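Local structure of oxidoreductase (Listeria innocua, 3E18) at residues E129-I134 with L185-D190; K135-F138 with T142-E145; G171-D176 with V228-F233; V179-Q184 with L236-V241; F215-F218 with I222-Q225. The protein binds NAD in a Rossmann-fold domain and is probably a dehydrogenase of the GFO/IDH/MocA family, although its substrate is not known. One frame throughout, in Å; residues are numbered along the deposited sequence.

Interaction 1 of 5, residues E129-I134 with L185-D190; sequences EDFLII and LLFLVD
Phe131 pushes the rim of its ring against the rim of Phe187 and the base of Leu188, packing helix 129-140 on helix 173-188. Both helices belong to the GFO/IDH/MocA C-terminal domain, where they lie over the large mixed beta sheet. The two phenylalanine side chains cross at about a right angle and meet edge to edge: CE2 of Phe131 comes within 3.8 Å of CD2 of Phe187, each atom near the plane of the other ring. With CG anti to the backbone N (chi1 166°), the ring of Phe131 is carried to the other helix. CE1, on the other flank of its ring, touches CB of Leu188 at 4.2 Å, and these two side chains run past each other in opposite directions. The contact is apolar throughout and largely buried. Beneath it, Ile134 and Leu188 both rest on Leu149 of strand 146-154, so the helix pair is seated on the sheet. Phe187 also takes part in a cation-pi interaction with Arg126. One turn after Phe131, Ile134 crosses Leu188 at about a right angle, and the join there is a single methyl pair, CG2 of Ile134 against CD2 of Leu188 at 4.1 Å.

Interaction 2 of 5, residues K135-F138 with T142-E145; sequences KEMF and TIGE
Thr142 meets Met137 first, where the chain leaves helix 129-140. Its backbone N donates to Met137 O at 3.1 Å, in the carbonyl plane and on a lone pair, with an N-H...O angle of 149°. The side chain leans back on the same residue: OG1 lies 3.3 Å from Met137 CA, and CB packs on the CB and CG of Met137. Ile143 follows, with CG1 held between its backbone N and carbonyl carbon (chi1 54°). Its two branches, CD1 and CG2, converge on the methyl CE of Met137, CD1 at 4.0 Å. Bending at chi3 (62°) turns that methyl toward them. Gly144 makes the next step at positive phi, and its O accepts a bond from a water at 2.6 Å. This water also donates to Met137 O, at 2.8 Å, and accepts from Ile143 N, so the helical carbonyl is gripped by the water and Thr142 N. Glu145 comes next, its backbone N bonded to Thr244 OG1. Within the GFO/IDH/MocA C-terminal domain the turn joins helix 129-140 to strand 146-154, a central strand of the mixed sheet, with Met137, Thr142 and Ile143 resting on Ile259 of strand 257-262 and Phe138 facing Leu188 of helix 173-188.

Interaction 3 of 5, residues G171-D176 with V228-F233; sequences GGMVLD and VGTTNF
The N-terminal turn of helix 173-188 packs here on strand 223-229 and the loop after it, part of the mixed beta sheet region of the GFO/IDH/MocA C-terminal domain. Met173 carries the helix side alone, lying against Val228 of the strand and Thr230 of the loop that follows. Its CB touches CG1 of Val228 at 3.9 Å, the two side chains crossing at about a right angle. Bends at chi2 (-56°) and chi3 (112°) fold the thioether over instead of letting it extend, and this brings CG and SD alongside the methyl of Thr230. The buried Thr230 divides its two branches: CG2 faces the methionine, while OG1 is hydrogen-bonded to the backbone O of Asp210. The Met173 side chain lies about 5 Å from that of Arg164, an NAD-binding residue, and about 10 Å from the bound NAD itself; Asp176, further along the helix, forms a salt bridge with Lys96, another residue of that site. Beyond Thr230 the chain turns toward the second subunit, where Lys242 of that subunit is hydrogen-bonded to both Thr231 OG1 and Asn232 OD1. Asn232 OD1 also accepts from the backbone N of Thr231 at 3.2 Å, in the carbonyl plane. The sulfur contact is SD of Met173 against CG2 of Thr230 at 3.8 Å.

Interaction 4 of 5, residues V179-Q184 with L236-V241; sequences VHLLDQ and LPRWYV. With NAD (nicotinamide-adenine-dinucleotide), chain E.
Gln184 and Arg238 approach from opposite directions with their flat ends almost coplanar, the amide and guanidinium planes only 6° apart. OE1 of Gln184 lies at the guanidinium edge, 3.0 Å from NH2 of Arg238, but the N-H...O angle of 133° makes this bond weak. A water bridges the same two groups, accepting from Gln184 NE2 at 2.9 Å and from Arg238 NH2 at 2.8 Å. The glutamine chain, extended beyond CG, reaches out from helix 173-188; the arginine bends at chi2 (68°) and folds back against the face of its neighbour Trp239. The indole covers one face of the guanidinium, with NE1 3.5 Å above its plane and over its centre. Leu181 comes obliquely, its CD2 3.4 Å from Arg238 NH2, while Gln184 OE1 lies 3.5 Å from CZ2 of Trp239. Arg238 and Trp239 form a classic beta bulge opposite Ile250 as strand 239-243 begins, and the ends of both side chains come near the helix. Earlier on that helix, His180 turns to the NAD pocket, its NE2 3.5 Å from O7N of the nicotinamide amide. NE of the buried arginine makes a salt bridge to Asp130, which also accepts from Trp239 NE1, and NH1 is bonded to Ser151. Gln184 NE2 also donates to Arg125 O. The guanidinium is thus bonded at NE, NH1 and NH2, and Asp130 probably stabilises its charge.

Interaction 5 of 5, residues F215-F218 with I222-Q225; sequences FITF and ITAQ
Ile216 and Ala224 form the tight centre of the contact, a hydrogen-bonded antiparallel pair. Ile216 N donates to Ala224 O at 2.8 Å (173°), and Ala224 N returns a bond to Ile216 O at 2.9 Å. Both side chains face helix 173-188, Ile216 packing on Leu182. Nearer the turn, Phe218 N bonds to Ile222 O at 2.9 Å, and the Phe218 ring edge passes that oxygen, CD2 3.3 Å away. Strands 211-218 and 223-229 make a beta hairpin within the mixed sheet. The second subunit packs on its other face, at Phe215, Thr217 and Gln225; the looser part is the Thr217-Thr223 pair, partly open to solvent, its CG2 methyls side by side 4.0 Å apart. Phe215, CG anti to its N (chi1 -165°), swings over the partner strand; Ala224 O sits above one ring face, offset toward the rim, and CZ meets Thr223 CB at 3.8 Å. Thr223 OG1 is bonded to His148, Gln225 NE2 to Glu227 OE1, and Gln225 OE1 to Gln225 NE2 of the second subunit.

From the N terminus, helix 129-140 follows the parallel sheet. Interaction 2 closes a short loop at its end, before strand 146-154, and is nested inside the long loop closed by interaction 1, which brings in helix 173-188. The first segments of interactions 3 and 4 also lie on that helix; each of these contacts crosses interaction 1 along the chain, and they cross each other. Interaction 5, the 211-218/223-229 hairpin, opens after interaction 1 has closed and is nested within both 3 and 4. Helix 173-188 therefore ties helix 129-140 to the mixed sheet at several levels. Interactions 1 and 4 meet through Asp130, while Leu185 and Leu182 carry interactions 1 and 4 down to Ile216 of interaction 5.

Interaction 1 of 5, residues E129-I134 with L185-D190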
# COMPACT_ATOMS: atom_id res chain seq x y z
N GLU A 129 -19.16 -11.44 6.88
CA GLU A 129 -18.47 -12.71 7.15
C GLU A 129 -16.94 -12.64 6.96
O GLU A 129 -16.18 -13.12 7.81
CB GLU A 129 -19.06 -13.81 6.24
CG GLU A 129 -18.90 -15.21 6.81
CD GLU A 129 -19.66 -16.28 6.03
OE1 GLU A 129 -20.60 -15.95 5.26
OE2 GLU A 129 -19.30 -17.47 6.19
N ASP A 130 -16.51 -12.01 5.88
CA ASP A 130 -15.08 -11.77 5.64
C ASP A 130 -14.42 -11.01 6.80
O ASP A 130 -13.32 -11.36 7.23
CB ASP A 130 -14.86 -11.00 4.35
CG ASP A 130 -15.56 -9.66 4.33
OD1 ASP A 130 -16.81 -9.62 4.45
OD2 ASP A 130 -14.87 -8.65 4.17
N PHE A 131 -15.10 -9.99 7.31
CA PHE A 131 -14.58 -9.21 8.43
C PHE A 131 -14.53 -10.04 9.71
O PHE A 131 -13.59 -9.93 10.50
CB PHE A 131 -15.41 -7.92 8.64
CG PHE A 131 -15.14 -7.25 9.96
CD1 PHE A 131 -13.89 -6.69 10.22
CD2 PHE A 131 -16.12 -7.20 10.94
CE1 PHE A 131 -13.60 -6.10 11.47
CE2 PHE A 131 -15.84 -6.60 12.20
CZ PHE A 131 -14.58 -6.05 12.45
N LEU A 132 -15.55 -10.88 9.92
CA LEU A 132 -15.60 -11.71 11.12
C LEU A 132 -14.54 -12.83 11.12
O LEU A 132 -14.05 -13.22 12.20
CB LEU A 132 -17.02 -12.26 11.35
CG LEU A 132 -18.07 -11.20 11.74
CD1 LEU A 132 -19.45 -11.81 11.88
CD2 LEU A 132 -17.69 -10.43 13.01
N ILE A 133 -14.14 -13.28 9.93
CA ILE A 133 -12.94 -14.14 9.77
C ILE A 133 -11.68 -13.42 10.28
O ILE A 133 -10.92 -13.99 11.06
CB ILE A 133 -12.76 -14.63 8.32
CG1 ILE A 133 -13.88 -15.60 7.96
CG2 ILE A 133 -11.40 -15.32 8.12
CD1 ILE A 133 -13.97 -15.90 6.48
N ILE A 134 -11.48 -12.16 9.88
CA ILE A 134 -10.35 -11.36 10.36
C ILE A 134 -10.41 -11.14 11.88
O ILE A 134 -9.38 -11.18 12.59
CB ILE A 134 -10.25 -9.98 9.61
CG1 ILE A 134 -10.20 -10.19 8.08
CG2 ILE A 134 -9.04 -9.18 10.05
CD1 ILE A 134 -8.97 -10.96 7.59
N LEU A 185 -12.44 -1.33 11.13
CA LEU A 185 -11.08 -1.23 11.68
C LEU A 185 -11.04 -0.74 13.11
O LEU A 185 -10.29 -1.26 13.97
CB LEU A 185 -10.24 -0.30 10.80
CG LEU A 185 -8.80 0.01 11.24
CD1 LEU A 185 -7.89 -1.22 11.11
CD2 LEU A 185 -8.27 1.17 10.42
N LEU A 186 -11.82 0.30 13.38
CA LEU A 186 -11.84 0.93 14.71
C LEU A 186 -12.61 0.07 15.73
O LEU A 186 -12.33 0.08 16.94
CB LEU A 186 -12.39 2.35 14.61
CG LEU A 186 -11.36 3.50 14.69
CD1 LEU A 186 -10.15 3.27 13.81
CD2 LEU A 186 -11.99 4.86 14.41
N PHE A 187 -13.60 -0.66 15.23
CA PHE A 187 -14.28 -1.69 16.01
C PHE A 187 -13.32 -2.83 16.40
O PHE A 187 -13.36 -3.31 17.53
CB PHE A 187 -15.50 -2.21 15.23
CG PHE A 187 -16.28 -3.31 15.93
CD1 PHE A 187 -16.68 -3.17 17.26
CD2 PHE A 187 -16.64 -4.47 15.24
CE1 PHE A 187 -17.41 -4.18 17.90
CE2 PHE A 187 -17.36 -5.49 15.87
CZ PHE A 187 -17.75 -5.34 17.20
N LEU A 188 -12.45 -3.24 15.47
CA LEU A 188 -11.50 -4.33 15.74
C LEU A 188 -10.37 -3.94 16.70
O LEU A 188 -10.08 -4.66 17.66
CB LEU A 188 -10.90 -4.85 14.43
CG LEU A 188 -10.07 -6.13 14.52
CD1 LEU A 188 -10.88 -7.30 15.09
CD2 LEU A 188 -9.49 -6.49 13.16
N VAL A 189 -9.72 -2.81 16.42
CA VAL A 189 -8.50 -2.41 17.13
C VAL A 189 -8.88 -1.63 18.38
O VAL A 189 -9.66 -0.69 18.31
CB VAL A 189 -7.59 -1.58 16.20
CG1 VAL A 189 -6.29 -1.18 16.91
CG2 VAL A 189 -7.28 -2.36 14.91
N ASP A 190 -8.36 -2.05 19.53
CA ASP A 190 -8.64 -1.36 20.79
C ASP A 190 -7.48 -0.43 21.11
O ASP A 190 -6.69 -0.68 22.03
CB ASP A 190 -8.90 -2.37 21.93
CG ASP A 190 -9.22 -1.70 23.27
OD1 ASP A 190 -9.88 -0.63 23.29
OD2 ASP A 190 -8.78 -2.25 24.30

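Interaction 2 of 5, residues K135-F138 with T142-E145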
# COMPACT_ATOMS: atom_id res chain seq x y z
N LYS A 135 -11.62 -10.89 12.38
CA LYS A 135 -11.85 -10.73 13.81
C LYS A 135 -11.51 -12.01 14.55
O LYS A 135 -10.89 -11.98 15.60
CB LYS A 135 -13.31 -10.32 14.07
CG LYS A 135 -13.62 -9.97 15.51
CD LYS A 135 -14.97 -9.27 15.58
CE LYS A 135 -15.12 -8.50 16.88
NZ LYS A 135 -15.47 -9.42 17.99
N GLU A 136 -11.91 -13.15 14.00
CA GLU A 136 -11.50 -14.45 14.58
C GLU A 136 -9.97 -14.59 14.63
O GLU A 136 -9.40 -14.90 15.69
CB GLU A 136 -12.14 -15.62 13.81
CG GLU A 136 -11.76 -17.03 14.33
CD GLU A 136 -12.40 -17.42 15.66
OE1 GLU A 136 -13.22 -16.65 16.20
OE2 GLU A 136 -12.09 -18.53 16.17
N MET A 137 -9.31 -14.32 13.50
CA MET A 137 -7.84 -14.38 13.42
C MET A 137 -7.19 -13.44 14.43
O MET A 137 -6.23 -13.82 15.10
CB MET A 137 -7.33 -14.09 12.00
CG MET A 137 -7.80 -15.08 10.96
SD MET A 137 -7.41 -14.60 9.28
CE MET A 137 -5.62 -14.58 9.33
N PHE A 138 -7.72 -12.23 14.53
CA PHE A 138 -7.19 -11.18 15.40
C PHE A 138 -7.27 -11.61 16.87
O PHE A 138 -6.30 -11.48 17.62
CB PHE A 138 -7.97 -9.87 15.15
CG PHE A 138 -7.39 -8.65 15.82
CD1 PHE A 138 -6.43 -7.88 15.18
CD2 PHE A 138 -7.85 -8.23 17.07
CE1 PHE A 138 -5.89 -6.75 15.80
CE2 PHE A 138 -7.32 -7.11 17.69
CZ PHE A 138 -6.34 -6.36 17.05
N THR A 142 -4.40 -16.27 15.35
CA THR A 142 -4.16 -17.27 14.32
C THR A 142 -2.84 -17.08 13.57
O THR A 142 -2.17 -18.07 13.21
CB THR A 142 -5.32 -17.26 13.29
OG1 THR A 142 -6.56 -17.37 13.98
CG2 THR A 142 -5.21 -18.40 12.30
N ILE A 143 -2.47 -15.83 13.32
CA ILE A 143 -1.17 -15.53 12.73
C ILE A 143 -0.30 -14.79 13.74
O ILE A 143 0.50 -13.92 13.39
CB ILE A 143 -1.27 -14.80 11.38
CG1 ILE A 143 -2.12 -13.52 11.49
CG2 ILE A 143 -1.87 -15.72 10.33
CD1 ILE A 143 -2.17 -12.69 10.20
N GLY A 144 -0.45 -15.15 15.01
CA GLY A 144 0.22 -14.44 16.11
C GLY A 144 -0.47 -13.12 16.37
O GLY A 144 -1.68 -12.99 16.16
N GLU A 145 0.30 -12.13 16.81
CA GLU A 145 -0.18 -10.76 17.00
C GLU A 145 -0.28 -10.06 15.66
O GLU A 145 0.75 -9.81 15.00
CB GLU A 145 0.77 -9.99 17.92
CG GLU A 145 0.87 -10.62 19.30
CD GLU A 145 1.66 -9.78 20.29
OE1 GLU A 145 2.65 -9.13 19.88
OE2 GLU A 145 1.31 -9.80 21.49
O HOH W 1 -3.58 -13.21 14.44

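Interaction 3 of 5, residues G171-D176 with V228-F233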
# COMPACT_ATOMS: atom_id res chain seq x y z
N GLY A 171 -21.56 13.09 -0.74
CA GLY A 171 -21.19 12.07 -1.70
C GLY A 171 -19.73 11.67 -1.67
O GLY A 171 -18.96 12.12 -0.82
N GLY A 172 -19.35 10.82 -2.62
CA GLY A 172 -17.98 10.30 -2.66
C GLY A 172 -17.74 9.00 -1.90
O GLY A 172 -18.56 8.60 -1.08
N MET A 173 -16.60 8.37 -2.17
CA MET A 173 -16.31 7.03 -1.64
C MET A 173 -15.83 6.98 -0.19
O MET A 173 -16.05 5.96 0.49
CB MET A 173 -15.36 6.26 -2.57
CG MET A 173 -16.03 5.71 -3.84
SD MET A 173 -17.48 4.61 -3.60
CE MET A 173 -18.72 5.68 -4.27
N VAL A 174 -15.17 8.03 0.30
CA VAL A 174 -14.80 8.08 1.72
C VAL A 174 -16.08 7.94 2.57
O VAL A 174 -16.17 7.13 3.49
CB VAL A 174 -14.05 9.38 2.08
CG1 VAL A 174 -13.79 9.46 3.58
CG2 VAL A 174 -12.72 9.47 1.33
N LEU A 175 -17.10 8.72 2.21
CA LEU A 175 -18.36 8.74 2.94
C LEU A 175 -19.27 7.54 2.65
O LEU A 175 -20.14 7.20 3.44
CB LEU A 175 -19.07 10.08 2.68
CG LEU A 175 -18.39 11.27 3.38
CD1 LEU A 175 -19.00 12.60 2.95
CD2 LEU A 175 -18.47 11.11 4.87
N ASP A 176 -19.03 6.87 1.53
CA ASP A 176 -19.86 5.74 1.13
C ASP A 176 -19.28 4.43 1.66
O ASP A 176 -19.84 3.82 2.56
CB ASP A 176 -19.98 5.72 -0.39
CG ASP A 176 -21.02 4.74 -0.89
OD1 ASP A 176 -21.65 4.03 -0.08
OD2 ASP A 176 -21.20 4.67 -2.12
N VAL A 228 -10.41 2.27 -1.11
CA VAL A 228 -11.58 2.01 -1.94
C VAL A 228 -11.20 2.51 -3.30
O VAL A 228 -10.58 3.56 -3.42
CB VAL A 228 -12.85 2.76 -1.44
CG1 VAL A 228 -14.04 2.59 -2.43
CG2 VAL A 228 -13.29 2.24 -0.08
N GLY A 229 -11.58 1.77 -4.33
CA GLY A 229 -11.36 2.25 -5.67
C GLY A 229 -12.55 1.84 -6.51
O GLY A 229 -13.11 0.76 -6.30
N THR A 230 -12.93 2.71 -7.44
CA THR A 230 -14.06 2.45 -8.35
C THR A 230 -13.62 2.50 -9.80
O THR A 230 -14.45 2.54 -10.72
CB THR A 230 -15.25 3.43 -8.11
OG1 THR A 230 -14.82 4.80 -8.20
CG2 THR A 230 -15.89 3.19 -6.76
N THR A 231 -12.30 2.47 -10.01
CA THR A 231 -11.70 2.57 -11.35
C THR A 231 -10.68 1.44 -11.56
O THR A 231 -9.71 1.58 -12.32
CB THR A 231 -10.97 3.93 -11.52
OG1 THR A 231 -10.11 4.16 -10.38
CG2 THR A 231 -11.98 5.06 -11.59
N ASN A 232 -10.90 0.33 -10.87
CA ASN A 232 -9.95 -0.77 -10.83
C ASN A 232 -10.50 -1.95 -11.60
O ASN A 232 -11.32 -2.70 -11.09
CB ASN A 232 -9.69 -1.19 -9.40
CG ASN A 232 -9.24 -0.05 -8.54
OD1 ASN A 232 -9.89 0.99 -8.47
ND2 ASN A 232 -8.11 -0.23 -7.87
N PHE A 233 -10.01 -2.12 -12.83
CA PHE A 233 -10.47 -3.19 -13.71
C PHE A 233 -9.90 -4.55 -13.30
O PHE A 233 -10.36 -5.60 -13.74
CB PHE A 233 -10.14 -2.85 -15.17
CG PHE A 233 -10.88 -1.65 -15.68
CD1 PHE A 233 -12.16 -1.78 -16.21
CD2 PHE A 233 -10.29 -0.39 -15.66
CE1 PHE A 233 -12.86 -0.68 -16.69
CE2 PHE A 233 -10.97 0.72 -16.13
CZ PHE A 233 -12.26 0.58 -16.65

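Interaction 4 of 5, residues V179-Q184 with L236-V241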
# COMPACT_ATOMS: atom_id res chain seq x y z
N VAL A 179 -16.56 4.76 5.33
CA VAL A 179 -17.15 4.66 6.66
C VAL A 179 -17.32 3.19 7.10
O VAL A 179 -17.02 2.88 8.23
CB VAL A 179 -18.48 5.49 6.79
CG1 VAL A 179 -19.46 5.07 5.76
CG2 VAL A 179 -19.09 5.39 8.17
N HIS A 180 -17.76 2.30 6.22
CA HIS A 180 -17.83 0.86 6.55
C HIS A 180 -16.47 0.29 6.93
O HIS A 180 -16.34 -0.43 7.93
CB HIS A 180 -18.30 0.05 5.36
CG HIS A 180 -19.76 0.14 5.10
ND1 HIS A 180 -20.71 0.02 6.10
CD2 HIS A 180 -20.45 0.29 3.94
CE1 HIS A 180 -21.91 0.10 5.57
NE2 HIS A 180 -21.78 0.26 4.26
N LEU A 181 -15.45 0.59 6.11
CA LEU A 181 -14.14 -0.04 6.30
C LEU A 181 -13.43 0.52 7.51
O LEU A 181 -12.75 -0.20 8.23
CB LEU A 181 -13.27 0.14 5.06
CG LEU A 181 -13.86 -0.40 3.76
CD1 LEU A 181 -12.83 -0.25 2.69
CD2 LEU A 181 -14.22 -1.86 3.94
N LEU A 182 -13.62 1.82 7.75
CA LEU A 182 -12.96 2.47 8.88
C LEU A 182 -13.62 2.09 10.19
O LEU A 182 -12.97 2.02 11.26
CB LEU A 182 -13.01 3.99 8.71
CG LEU A 182 -12.23 4.58 7.53
CD1 LEU A 182 -12.65 6.00 7.32
CD2 LEU A 182 -10.71 4.46 7.68
N ASP A 183 -14.93 1.88 10.12
CA ASP A 183 -15.72 1.43 11.28
C ASP A 183 -15.34 0.00 11.69
O ASP A 183 -15.12 -0.26 12.88
CB ASP A 183 -17.22 1.56 11.02
CG ASP A 183 -18.03 1.03 12.16
OD1 ASP A 183 -18.04 1.67 13.25
OD2 ASP A 183 -18.62 -0.05 11.98
N GLN A 184 -15.25 -0.90 10.71
CA GLN A 184 -14.66 -2.24 10.92
C GLN A 184 -13.33 -2.16 11.64
O GLN A 184 -13.12 -2.82 12.66
CB GLN A 184 -14.46 -2.95 9.58
CG GLN A 184 -15.73 -3.61 9.03
CD GLN A 184 -15.54 -4.24 7.65
OE1 GLN A 184 -14.49 -4.09 7.02
NE2 GLN A 184 -16.55 -4.95 7.19
N LEU A 236 -7.42 -5.92 -6.24
CA LEU A 236 -6.48 -6.48 -5.28
C LEU A 236 -7.31 -7.20 -4.20
O LEU A 236 -8.52 -7.02 -4.18
CB LEU A 236 -5.62 -5.36 -4.66
CG LEU A 236 -4.55 -4.73 -5.56
CD1 LEU A 236 -3.74 -3.68 -4.79
CD2 LEU A 236 -3.60 -5.78 -6.14
N PRO A 237 -6.69 -8.04 -3.33
CA PRO A 237 -7.52 -8.75 -2.33
C PRO A 237 -8.34 -7.87 -1.39
O PRO A 237 -7.92 -6.75 -1.05
CB PRO A 237 -6.48 -9.53 -1.50
CG PRO A 237 -5.18 -8.98 -1.85
CD PRO A 237 -5.29 -8.48 -3.25
N ARG A 238 -9.47 -8.41 -0.95
CA ARG A 238 -10.32 -7.77 0.04
C ARG A 238 -9.54 -7.55 1.35
O ARG A 238 -9.59 -6.46 1.91
CB ARG A 238 -11.59 -8.60 0.26
CG ARG A 238 -12.54 -8.11 1.34
CD ARG A 238 -13.24 -6.79 1.03
NE ARG A 238 -13.94 -6.31 2.22
CZ ARG A 238 -13.39 -5.58 3.19
NH1 ARG A 238 -12.13 -5.17 3.13
NH2 ARG A 238 -14.14 -5.22 4.21
N TRP A 239 -8.80 -8.56 1.80
CA TRP A 239 -8.02 -8.47 3.06
C TRP A 239 -6.61 -8.99 2.84
O TRP A 239 -6.42 -9.98 2.14
CB TRP A 239 -8.70 -9.29 4.15
CG TRP A 239 -9.98 -8.67 4.70
CD1 TRP A 239 -11.26 -9.00 4.35
CD2 TRP A 239 -10.08 -7.65 5.68
NE1 TRP A 239 -12.17 -8.24 5.06
CE2 TRP A 239 -11.46 -7.40 5.89
CE3 TRP A 239 -9.14 -6.93 6.42
CZ2 TRP A 239 -11.92 -6.45 6.81
CZ3 TRP A 239 -9.59 -5.98 7.32
CH2 TRP A 239 -10.96 -5.74 7.51
N TYR A 240 -5.62 -8.33 3.43
CA TYR A 240 -4.26 -8.83 3.44
C TYR A 240 -3.73 -8.42 4.79
O TYR A 240 -3.64 -7.24 5.10
CB TYR A 240 -3.42 -8.23 2.30
CG TYR A 240 -1.95 -8.67 2.29
CD1 TYR A 240 -1.57 -9.91 1.76
CD2 TYR A 240 -0.96 -7.84 2.82
CE1 TYR A 240 -0.22 -10.31 1.75
CE2 TYR A 240 0.39 -8.23 2.81
CZ TYR A 240 0.75 -9.46 2.29
OH TYR A 240 2.08 -9.82 2.28
N VAL A 241 -3.43 -9.41 5.62
CA VAL A 241 -3.11 -9.12 7.03
C VAL A 241 -1.80 -9.77 7.45
O VAL A 241 -1.49 -10.86 7.03
CB VAL A 241 -4.28 -9.52 7.99
CG1 VAL A 241 -5.53 -8.62 7.76
CG2 VAL A 241 -4.67 -11.00 7.82
PA NAD E . -31.66 6.69 -2.56
O1A NAD E . -31.82 5.43 -3.31
O2A NAD E . -31.42 7.87 -3.41
O5B NAD E . -32.94 6.93 -1.62
C5B NAD E . -33.07 8.02 -0.73
C4B NAD E . -34.56 8.29 -0.57
O4B NAD E . -34.79 9.30 0.41
C3B NAD E . -35.17 8.79 -1.87
O3B NAD E . -36.29 7.99 -2.19
C2B NAD E . -35.59 10.21 -1.56
O2B NAD E . -36.76 10.60 -2.25
C1B NAD E . -35.79 10.17 -0.06
N9A NAD E . -35.65 11.48 0.59
C8A NAD E . -34.77 12.49 0.26
N7A NAD E . -34.96 13.52 1.12
C5A NAD E . -35.95 13.18 1.98
C6A NAD E . -36.55 13.86 3.04
N6A NAD E . -36.02 15.00 3.47
N1A NAD E . -37.56 13.24 3.76
C2A NAD E . -37.98 11.97 3.43
N3A NAD E . -37.39 11.30 2.37
C4A NAD E . -36.39 11.90 1.66
O3 NAD E . -30.44 6.53 -1.50
PN NAD E . -29.94 5.14 -0.90
O1N NAD E . -28.89 4.57 -1.78
O2N NAD E . -31.09 4.31 -0.47
O5D NAD E . -29.16 5.65 0.44
C5D NAD E . -29.80 6.36 1.48
C4D NAD E . -28.94 6.27 2.77
O4D NAD E . -28.60 4.93 3.03
C3D NAD E . -27.62 7.01 2.65
O3D NAD E . -27.27 7.54 3.92
C2D NAD E . -26.60 5.95 2.30
O2D NAD E . -25.34 6.28 2.83
C1D NAD E . -27.19 4.73 3.01
N1N NAD E . -26.83 3.41 2.43
C2N NAD E . -26.25 2.50 3.27
C3N NAD E . -25.88 1.23 2.84
C7N NAD E . -25.47 0.22 3.87
O7N NAD E . -24.90 -0.99 3.45
N7N NAD E . -25.67 0.47 5.17
C4N NAD E . -26.13 0.86 1.52
C5N NAD E . -26.73 1.78 0.65
C6N NAD E . -27.09 3.05 1.12
O HOH W 2 -16.65 -6.41 4.73

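Interaction 5 of 5, residues F215-F218 with I222-Q225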
# COMPACT_ATOMS: atom_id res chain seq x y z
N PHE A 215 -3.31 5.64 5.22
CA PHE A 215 -2.43 4.81 6.01
C PHE A 215 -2.57 5.32 7.42
O PHE A 215 -2.31 6.50 7.70
CB PHE A 215 -0.97 4.91 5.53
CG PHE A 215 -0.06 3.80 6.06
CD1 PHE A 215 0.13 2.63 5.34
CD2 PHE A 215 0.62 3.95 7.28
CE1 PHE A 215 0.97 1.61 5.82
CE2 PHE A 215 1.44 2.94 7.77
CZ PHE A 215 1.63 1.77 7.02
N ILE A 216 -3.01 4.43 8.30
CA ILE A 216 -3.35 4.77 9.67
C ILE A 216 -2.38 4.10 10.62
O ILE A 216 -2.04 2.93 10.44
CB ILE A 216 -4.81 4.33 9.98
CG1 ILE A 216 -5.79 5.10 9.09
CG2 ILE A 216 -5.18 4.54 11.44
CD1 ILE A 216 -7.11 4.38 8.91
N THR A 217 -1.91 4.84 11.62
CA THR A 217 -1.10 4.24 12.66
C THR A 217 -1.81 4.44 14.01
O THR A 217 -2.35 5.52 14.27
CB THR A 217 0.32 4.88 12.72
OG1 THR A 217 0.88 4.91 11.40
CG2 THR A 217 1.23 4.07 13.61
N PHE A 218 -1.81 3.40 14.85
CA PHE A 218 -2.46 3.44 16.16
C PHE A 218 -1.41 3.66 17.22
O PHE A 218 -0.24 3.46 16.96
CB PHE A 218 -3.19 2.13 16.44
CG PHE A 218 -4.40 1.94 15.55
CD1 PHE A 218 -5.63 2.45 15.93
CD2 PHE A 218 -4.28 1.31 14.33
CE1 PHE A 218 -6.74 2.33 15.13
CE2 PHE A 218 -5.39 1.18 13.50
CZ PHE A 218 -6.63 1.69 13.91
N ILE A 222 0.11 -0.62 15.77
CA ILE A 222 -0.62 -1.28 14.66
C ILE A 222 -0.78 -0.32 13.50
O ILE A 222 -1.04 0.87 13.69
CB ILE A 222 -1.97 -1.84 15.13
CG1 ILE A 222 -1.73 -3.04 16.05
CG2 ILE A 222 -2.90 -2.25 13.93
CD1 ILE A 222 -2.99 -3.64 16.63
N THR A 223 -0.62 -0.84 12.27
CA THR A 223 -0.75 0.01 11.12
C THR A 223 -1.83 -0.58 10.20
O THR A 223 -2.16 -1.77 10.28
CB THR A 223 0.60 0.24 10.35
OG1 THR A 223 1.12 -1.01 9.89
CG2 THR A 223 1.66 0.93 11.25
N ALA A 224 -2.43 0.26 9.39
CA ALA A 224 -3.48 -0.22 8.48
C ALA A 224 -3.47 0.61 7.26
O ALA A 224 -3.17 1.79 7.31
CB ALA A 224 -4.86 -0.16 9.15
N GLN A 225 -3.83 -0.01 6.14
CA GLN A 225 -4.03 0.72 4.93
C GLN A 225 -5.44 0.38 4.49
O GLN A 225 -5.76 -0.80 4.41
CB GLN A 225 -3.03 0.29 3.86
CG GLN A 225 -3.23 1.03 2.52
CD GLN A 225 -2.12 0.75 1.52
OE1 GLN A 225 -0.99 0.50 1.90
NE2 GLN A 225 -2.45 0.78 0.22